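Local coordinates for metallopeptidase containing co-catalytic metalloactive site (Shewanella denitrificans OS217, PDB 3B2Y), which probably acts as a zinc-dependent metallocarboxypeptidase of the M14 family, and here carries a nickel ion in its metal site, at residues A[52-57]-A[109-114]. Residues are numbered along the deposited sequence; the frame is centred on the assembly and turned at random.
Sequences FAINLY and VNPTGF
Pro-111 packs its ring against two side chains of strand 52-57. Its CB lies 3.6 Å from CB of Phe-52, the two side chains sliding past each other in opposite directions, while its CD lies 4.0 Å from CG1 of Ile-54, those side chains crossing at about a right angle. Isoleucine suits this place by offering an aliphatic branch to the proline ring: CG1 stands anti to its own carbonyl carbon (chi1 -63°), and the CD1 it carries comes 3.5 Å from Val-109 O. That buried oxygen has no hydrogen-bonding partner in the model. CB of Val-109 points away from the strand, and the side chain rests on Glu-147 and Leu-151 of helix 146-152. Within the M14 peptidase fold, the strand pairs with 42-49 in an antiparallel hairpin, here set against the short helix 111-115. Proline suits that first turn, where its missing N-H costs no helical bond. Asn-110, the N-cap, has a carbonyl to accept Gly-113 N (OD1 to N 3.0 Å, donor 57° out of the carbonyl plane); its ND2 hydrogen-bonds to Phe-75 O. Phe-52 is partly exposed, and packing is looser at its ring edge, where CD2 is 4.4 Å from Thr-112 CG2; Thr-112 OG1 hydrogen-bonds to Arg-122 N.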
loop_
_atom_site.group_PDB
_atom_site.type_symbol
_atom_site.label_atom_id
_atom_site.label_comp_id
_atom_site.label_asym_id
_atom_site.label_seq_id
_atom_site.Cartn_x
_atom_site.Cartn_y
_atom_site.Cartn_z
ATOM N N PHE A 52 -1.273 15.573 -11.527
ATOM C CA PHE A 52 -1.352 14.965 -10.208
ATOM C C PHE A 52 0.009 14.556 -9.671
ATOM O O PHE A 52 0.713 13.789 -10.299
ATOM C CB PHE A 52 -2.200 13.707 -10.241
ATOM C CG PHE A 52 -3.556 13.875 -10.831
ATOM C CD1 PHE A 52 -4.482 14.685 -10.223
ATOM C CD2 PHE A 52 -3.904 13.199 -11.997
ATOM C CE1 PHE A 52 -5.755 14.859 -10.765
ATOM C CE2 PHE A 52 -5.168 13.363 -12.535
ATOM C CZ PHE A 52 -6.084 14.213 -11.924
ATOM N N ALA A 53 0.346 15.043 -8.496
ATOM C CA ALA A 53 1.620 14.744 -7.863
ATOM C C ALA A 53 1.661 13.372 -7.266
ATOM O O ALA A 53 0.668 12.855 -6.721
ATOM C CB ALA A 53 1.953 15.794 -6.803
ATOM N N ILE A 54 2.826 12.760 -7.365
ATOM C CA ILE A 54 3.123 11.501 -6.698
ATOM C C ILE A 54 4.072 11.849 -5.557
ATOM O O ILE A 54 5.264 12.119 -5.765
ATOM C CB ILE A 54 3.760 10.447 -7.638
ATOM C CG1 ILE A 54 2.728 10.121 -8.748
ATOM C CG2 ILE A 54 4.191 9.237 -6.803
ATOM C CD1 ILE A 54 3.337 9.546 -9.986
ATOM N N ASN A 55 3.508 11.911 -4.349
ATOM C CA ASN A 55 4.170 12.445 -3.187
ATOM C C ASN A 55 4.584 11.347 -2.215
ATOM O O ASN A 55 3.813 10.387 -1.932
ATOM C CB ASN A 55 3.223 13.427 -2.530
ATOM C CG ASN A 55 3.041 14.690 -3.354
ATOM O OD1 ASN A 55 3.975 15.170 -4.010
ATOM N ND2 ASN A 55 1.865 15.235 -3.307
ATOM N N LEU A 56 5.765 11.541 -1.657
ATOM C CA LEU A 56 6.195 10.783 -0.467
ATOM C C LEU A 56 6.084 11.735 0.721
ATOM O O LEU A 56 6.568 12.884 0.636
ATOM C CB LEU A 56 7.634 10.376 -0.615
ATOM C CG LEU A 56 8.308 9.585 0.495
ATOM C CD1 LEU A 56 7.685 8.240 0.693
ATOM C CD2 LEU A 56 9.809 9.468 0.225
ATOM N N TYR A 57 5.438 11.310 1.793
ATOM C CA TYR A 57 5.413 12.084 3.017
ATOM C C TYR A 57 6.277 11.444 4.086
ATOM O O TYR A 57 6.207 10.304 4.297
ATOM C CB TYR A 57 4.003 12.262 3.541
ATOM C CG TYR A 57 3.132 12.914 2.558
ATOM C CD1 TYR A 57 2.485 12.187 1.620
ATOM C CD2 TYR A 57 3.007 14.283 2.528
ATOM C CE1 TYR A 57 1.701 12.786 0.680
ATOM C CE2 TYR A 57 2.250 14.893 1.609
ATOM C CZ TYR A 57 1.594 14.156 0.686
ATOM O OH TYR A 57 0.842 14.792 -0.220
ATOM N N VAL A 109 0.377 6.038 -5.932
ATOM C CA VAL A 109 1.411 5.941 -6.952
ATOM C C VAL A 109 0.867 6.107 -8.405
ATOM O O VAL A 109 1.557 6.630 -9.291
ATOM C CB VAL A 109 2.120 4.627 -6.765
ATOM C CG1 VAL A 109 3.019 4.273 -7.954
ATOM C CG2 VAL A 109 2.877 4.624 -5.421
ATOM N N ASN A 110 -0.403 5.763 -8.591
ATOM C CA ASN A 110 -1.054 5.733 -9.886
ATOM C C ASN A 110 -2.322 6.655 -9.926
ATOM O O ASN A 110 -3.451 6.211 -9.920
ATOM C CB ASN A 110 -1.469 4.322 -10.178
ATOM C CG ASN A 110 -2.120 4.151 -11.551
ATOM O OD1 ASN A 110 -2.127 5.031 -12.416
ATOM N ND2 ASN A 110 -2.662 2.953 -11.754
ATOM N N PRO A 111 -2.110 7.956 -9.879
ATOM C CA PRO A 111 -3.330 8.814 -9.855
ATOM C C PRO A 111 -4.177 8.765 -11.083
ATOM O O PRO A 111 -5.405 8.868 -10.967
ATOM C CB PRO A 111 -2.719 10.212 -9.712
ATOM C CG PRO A 111 -1.324 10.077 -10.246
ATOM C CD PRO A 111 -0.902 8.740 -9.725
ATOM N N THR A 112 -3.606 8.552 -12.270
ATOM C CA THR A 112 -4.458 8.475 -13.485
ATOM C C THR A 112 -5.404 7.221 -13.485
ATOM O O THR A 112 -6.571 7.345 -13.810
ATOM C CB THR A 112 -3.662 8.601 -14.762
ATOM O OG1 THR A 112 -2.850 7.442 -14.978
ATOM C CG2 THR A 112 -2.822 9.890 -14.735
ATOM N N GLY A 113 -4.895 6.086 -13.012
ATOM C CA GLY A 113 -5.660 4.861 -12.830
ATOM C C GLY A 113 -6.707 5.020 -11.729
ATOM O O GLY A 113 -7.850 4.563 -11.884
ATOM N N PHE A 114 -6.327 5.660 -10.627
ATOM C CA PHE A 114 -7.206 5.919 -9.493
ATOM C C PHE A 114 -8.422 6.760 -9.962
ATOM O O PHE A 114 -9.542 6.439 -9.624
ATOM C CB PHE A 114 -6.425 6.603 -8.395
ATOM C CG PHE A 114 -7.204 6.910 -7.155
ATOM C CD1 PHE A 114 -7.319 5.973 -6.134
ATOM C CD2 PHE A 114 -7.739 8.168 -6.962
ATOM C CE1 PHE A 114 -7.975 6.288 -4.945
ATOM C CE2 PHE A 114 -8.398 8.488 -5.784
ATOM C CZ PHE A 114 -8.510 7.532 -4.772
#